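PDB 4EXJ: protein URE2, which is of unknown function but belongs to the glutathione S-transferase superfamily and may take part in transcription regulation. Local coordinates for residues D165-R176 against E196-A204. Numbering follows the deposited sequence.
Sequences DIAFLVGEHRRR and EKWFQRAIA. With SO4 (sulfate ion), chain G.
F199 enters helix 163-179 as a knob into the hole formed by L169, E172, H173 and R176, where two helices of the mainly helical C-terminal domain of the glutathione S-transferase fold cross; the axes of segments 165-176 and 196-203 approach to 9.9 Å. Its CG stands anti to the backbone N (chi1 -180°), which sends the ring straight across the interface. CG of E172 lies over the ring face in a CH-pi contact, 3.9 Å from the F199 centroid, while the carbonyl O of L169 meets the ring edge. The guanidinium of R176 also packs on F199, its CZ 3.4 Å from CD2 of F199.

Beside this knob W198 inserts its indole edge-first. Its CH2 comes edge-on to the backbone N of L169 and also touches CB of F168; NE1 donates to OD1 of D165 (3.0 Å), approaching from the anti side of the carboxylate. OD2 of D165 accepts from T162 N, as in the N-capping box of this helix in glutathione S-transferases, while OD1 also accepts from F156 N. CB of A202 lies over one indole face, and CD2 of L169 packs against that methyl.

On the other side of F199 from E172, CD1 of I203 touches CD2 of the partly exposed H173. The salt-bridge network keeps to the E172 side, buried at E172 and R175 and reaching solvent toward R176, E196 and the exposed Q200, which donates to E196. R175 grips E172 side-on with NE and NH2, R176 NE shares OE2 of E172, and NH2 of R176 reaches OE1 of E196 at 2.8 Å, from above the carboxylate plane.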
loop_
_atom_site.group_PDB
_atom_site.type_symbol
_atom_site.label_atom_id
_atom_site.label_comp_id
_atom_site.label_asym_id
_atom_site.label_seq_id
_atom_site.Cartn_x
_atom_site.Cartn_y
_atom_site.Cartn_z
ATOM N N ASP B 165 4.444 -8.231 -11.838
ATOM C CA ASP B 165 5.822 -8.121 -12.302
ATOM C C ASP B 165 6.175 -6.704 -12.726
ATOM O O ASP B 165 7.292 -6.273 -12.482
ATOM C CB ASP B 165 6.118 -9.097 -13.442
ATOM C CG ASP B 165 5.781 -10.529 -13.062
ATOM O OD1 ASP B 165 6.497 -11.123 -12.215
ATOM O OD2 ASP B 165 4.757 -11.020 -13.581
ATOM N N ILE B 166 5.245 -5.995 -13.365
ATOM C CA ILE B 166 5.500 -4.594 -13.701
ATOM C C ILE B 166 5.753 -3.790 -12.419
ATOM O O ILE B 166 6.734 -3.030 -12.343
ATOM C CB ILE B 166 4.340 -3.972 -14.476
ATOM C CG1 ILE B 166 4.173 -4.660 -15.843
ATOM C CG2 ILE B 166 4.534 -2.475 -14.668
ATOM C CD1 ILE B 166 2.908 -4.227 -16.576
ATOM N N ALA B 167 4.890 -3.940 -11.418
ATOM C CA ALA B 167 5.063 -3.145 -10.193
ATOM C C ALA B 167 6.453 -3.418 -9.571
ATOM O O ALA B 167 7.226 -2.484 -9.283
ATOM C CB ALA B 167 3.946 -3.434 -9.200
ATOM N N PHE B 168 6.782 -4.670 -9.347
ATOM C CA PHE B 168 8.055 -4.998 -8.764
ATOM C C PHE B 168 9.279 -4.622 -9.648
ATOM O O PHE B 168 10.262 -4.147 -9.153
ATOM C CB PHE B 168 8.109 -6.488 -8.390
ATOM C CG PHE B 168 7.459 -6.843 -7.077
ATOM C CD1 PHE B 168 8.043 -6.520 -5.880
ATOM C CD2 PHE B 168 6.276 -7.530 -7.041
ATOM C CE1 PHE B 168 7.456 -6.894 -4.702
ATOM C CE2 PHE B 168 5.706 -7.892 -5.851
ATOM C CZ PHE B 168 6.289 -7.549 -4.688
ATOM N N LEU B 169 9.201 -4.868 -10.947
ATOM C CA LEU B 169 10.319 -4.551 -11.821
ATOM C C LEU B 169 10.641 -3.057 -11.897
ATOM O O LEU B 169 11.774 -2.670 -11.934
ATOM C CB LEU B 169 10.143 -5.150 -13.215
ATOM C CG LEU B 169 9.367 -4.397 -14.251
ATOM C CD1 LEU B 169 10.165 -3.303 -14.841
ATOM C CD2 LEU B 169 8.935 -5.347 -15.303
ATOM N N VAL B 170 9.613 -2.241 -11.939
ATOM C CA VAL B 170 9.842 -0.822 -11.960
ATOM C C VAL B 170 10.514 -0.315 -10.667
ATOM O O VAL B 170 11.425 0.460 -10.727
ATOM C CB VAL B 170 8.552 -0.050 -12.254
ATOM C CG1 VAL B 170 8.738 1.421 -12.068
ATOM C CG2 VAL B 170 8.091 -0.338 -13.636
ATOM N N GLY B 171 10.051 -0.771 -9.509
ATOM C CA GLY B 171 10.736 -0.413 -8.252
ATOM C C GLY B 171 12.188 -0.893 -8.223
ATOM O O GLY B 171 13.108 -0.177 -7.780
ATOM N N GLU B 172 12.424 -2.115 -8.691
ATOM C CA GLU B 172 13.772 -2.676 -8.627
ATOM C C GLU B 172 14.706 -1.988 -9.633
ATOM O O GLU B 172 15.893 -1.715 -9.330
ATOM C CB GLU B 172 13.705 -4.183 -8.888
ATOM C CG GLU B 172 15.049 -4.899 -8.989
ATOM C CD GLU B 172 15.959 -4.666 -7.819
ATOM O OE1 GLU B 172 15.501 -4.187 -6.748
ATOM O OE2 GLU B 172 17.152 -5.010 -7.967
ATOM N N HIS B 173 14.174 -1.694 -10.815
ATOM C CA HIS B 173 14.930 -0.955 -11.832
ATOM C C HIS B 173 15.292 0.433 -11.272
ATOM O O HIS B 173 16.407 0.914 -11.432
ATOM C CB HIS B 173 14.135 -0.841 -13.129
ATOM C CG HIS B 173 14.744 0.094 -14.125
ATOM N ND1 HIS B 173 14.517 1.452 -14.098
ATOM C CD2 HIS B 173 15.553 -0.136 -15.184
ATOM C CE1 HIS B 173 15.185 2.026 -15.085
ATOM N NE2 HIS B 173 15.816 1.083 -15.763
ATOM N N ARG B 174 14.341 1.069 -10.599
ATOM C CA ARG B 174 14.604 2.378 -9.990
ATOM C C ARG B 174 15.709 2.313 -8.929
ATOM O O ARG B 174 16.559 3.208 -8.828
ATOM C CB ARG B 174 13.316 2.945 -9.384
ATOM C CG ARG B 174 13.426 4.395 -8.826
ATOM C CD ARG B 174 13.787 5.414 -9.896
ATOM N NE ARG B 174 13.569 6.778 -9.379
ATOM C CZ ARG B 174 13.946 7.887 -10.009
ATOM N NH1 ARG B 174 14.607 7.825 -11.151
ATOM N NH2 ARG B 174 13.660 9.085 -9.472
ATOM N N ARG B 175 15.653 1.283 -8.097
ATOM C CA ARG B 175 16.637 1.112 -7.036
ATOM C C ARG B 175 18.035 1.013 -7.658
ATOM O O ARG B 175 18.979 1.681 -7.203
ATOM C CB ARG B 175 16.332 -0.182 -6.273
ATOM C CG ARG B 175 17.310 -0.450 -5.090
ATOM C CD ARG B 175 17.078 -1.864 -4.492
ATOM N NE ARG B 175 17.571 -2.937 -5.378
ATOM C CZ ARG B 175 18.780 -3.498 -5.292
ATOM N NH1 ARG B 175 19.649 -3.089 -4.386
ATOM N NH2 ARG B 175 19.114 -4.469 -6.141
ATOM N N ARG B 176 18.163 0.193 -8.697
ATOM C CA ARG B 176 19.458 0.043 -9.404
ATOM C C ARG B 176 19.917 1.339 -10.089
ATOM O O ARG B 176 21.119 1.646 -10.169
ATOM C CB ARG B 176 19.363 -1.086 -10.429
ATOM C CG ARG B 176 19.148 -2.453 -9.809
ATOM C CD ARG B 176 18.912 -3.546 -10.848
ATOM N NE ARG B 176 18.571 -4.783 -10.170
ATOM C CZ ARG B 176 19.124 -5.965 -10.419
ATOM N NH1 ARG B 176 20.041 -6.097 -11.377
ATOM N NH2 ARG B 176 18.735 -7.006 -9.711
ATOM N N GLU B 196 17.234 -11.983 -8.617
ATOM C CA GLU B 196 18.050 -11.544 -9.747
ATOM C C GLU B 196 17.589 -12.162 -11.065
ATOM O O GLU B 196 17.473 -11.471 -12.080
ATOM C CB GLU B 196 19.523 -11.867 -9.510
ATOM C CG GLU B 196 20.400 -11.513 -10.722
ATOM C CD GLU B 196 20.662 -10.014 -10.874
ATOM O OE1 GLU B 196 20.354 -9.233 -9.939
ATOM O OE2 GLU B 196 21.213 -9.620 -11.928
ATOM N N LYS B 197 17.339 -13.464 -11.048
ATOM C CA LYS B 197 16.963 -14.178 -12.255
ATOM C C LYS B 197 15.626 -13.643 -12.757
ATOM O O LYS B 197 15.433 -13.394 -13.937
ATOM C CB LYS B 197 16.845 -15.667 -11.953
ATOM C CG LYS B 197 16.610 -16.528 -13.171
ATOM C CD LYS B 197 17.057 -17.968 -12.912
ATOM C CE LYS B 197 16.292 -18.586 -11.750
ATOM N NZ LYS B 197 14.835 -18.736 -12.054
ATOM N N TRP B 198 14.705 -13.452 -11.825
ATOM C CA TRP B 198 13.422 -12.894 -12.166
ATOM C C TRP B 198 13.554 -11.456 -12.711
ATOM O O TRP B 198 12.896 -11.099 -13.681
ATOM C CB TRP B 198 12.480 -12.909 -10.949
ATOM C CG TRP B 198 11.371 -11.912 -11.158
ATOM C CD1 TRP B 198 10.192 -12.129 -11.809
ATOM C CD2 TRP B 198 11.365 -10.519 -10.766
ATOM N NE1 TRP B 198 9.451 -10.957 -11.855
ATOM C CE2 TRP B 198 10.146 -9.966 -11.214
ATOM C CE3 TRP B 198 12.267 -9.699 -10.087
ATOM C CZ2 TRP B 198 9.797 -8.617 -11.006
ATOM C CZ3 TRP B 198 11.918 -8.341 -9.866
ATOM C CH2 TRP B 198 10.696 -7.826 -10.334
ATOM N N PHE B 199 14.383 -10.625 -12.087
ATOM C CA PHE B 199 14.524 -9.268 -12.580
ATOM C C PHE B 199 15.008 -9.260 -14.034
ATOM O O PHE B 199 14.489 -8.530 -14.879
ATOM C CB PHE B 199 15.444 -8.410 -11.702
ATOM C CG PHE B 199 15.591 -7.003 -12.207
ATOM C CD1 PHE B 199 14.522 -6.122 -12.132
ATOM C CD2 PHE B 199 16.775 -6.575 -12.803
ATOM C CE1 PHE B 199 14.637 -4.831 -12.601
ATOM C CE2 PHE B 199 16.900 -5.284 -13.281
ATOM C CZ PHE B 199 15.814 -4.406 -13.183
ATOM N N GLN B 200 16.002 -10.080 -14.321
ATOM C CA GLN B 200 16.554 -10.088 -15.672
ATOM C C GLN B 200 15.509 -10.523 -16.699
ATOM O O GLN B 200 15.448 -9.977 -17.807
ATOM C CB GLN B 200 17.797 -10.996 -15.735
ATOM C CG GLN B 200 18.982 -10.487 -14.918
ATOM C CD GLN B 200 19.493 -9.124 -15.362
ATOM O OE1 GLN B 200 19.291 -8.706 -16.498
ATOM N NE2 GLN B 200 20.162 -8.431 -14.463
ATOM N N ARG B 201 14.677 -11.499 -16.348
ATOM C CA ARG B 201 13.659 -11.927 -17.293
ATOM C C ARG B 201 12.546 -10.903 -17.420
ATOM O O ARG B 201 11.972 -10.736 -18.487
ATOM C CB ARG B 201 13.106 -13.331 -16.995
ATOM C CG ARG B 201 12.172 -13.468 -15.824
ATOM C CD ARG B 201 11.552 -14.884 -15.827
ATOM N NE ARG B 201 12.566 -15.894 -15.539
ATOM C CZ ARG B 201 12.889 -16.306 -14.314
ATOM N NH1 ARG B 201 12.275 -15.812 -13.232
ATOM N NH2 ARG B 201 13.843 -17.217 -14.163
ATOM N N ALA B 202 12.249 -10.199 -16.330
ATOM C CA ALA B 202 11.211 -9.177 -16.394
ATOM C C ALA B 202 11.610 -7.933 -17.205
ATOM O O ALA B 202 10.813 -7.428 -17.990
ATOM C CB ALA B 202 10.762 -8.784 -14.985
ATOM N N ILE B 203 12.840 -7.460 -17.007
ATOM C CA ILE B 203 13.357 -6.304 -17.710
ATOM C C ILE B 203 13.509 -6.608 -19.211
ATOM O O ILE B 203 13.404 -5.705 -20.048
ATOM C CB ILE B 203 14.696 -5.822 -17.090
ATOM C CG1 ILE B 203 14.993 -4.381 -17.509
ATOM C CG2 ILE B 203 15.854 -6.755 -17.419
ATOM C CD1 ILE B 203 14.109 -3.369 -16.808
ATOM N N ALA B 204 13.706 -7.889 -19.525
ATOM C CA ALA B 204 13.859 -8.357 -20.902
ATOM C C ALA B 204 12.528 -8.574 -21.644
ATOM O O ALA B 204 12.514 -8.872 -22.845
ATOM C CB ALA B 204 14.677 -9.654 -20.913
HETATM S S SO4 G . 11.682 7.219 -6.388
HETATM O O1 SO4 G . 13.061 6.668 -6.434
HETATM O O2 SO4 G . 10.799 6.359 -7.018
HETATM O O3 SO4 G . 11.288 7.354 -4.975
HETATM O O4 SO4 G . 11.701 8.565 -6.987
#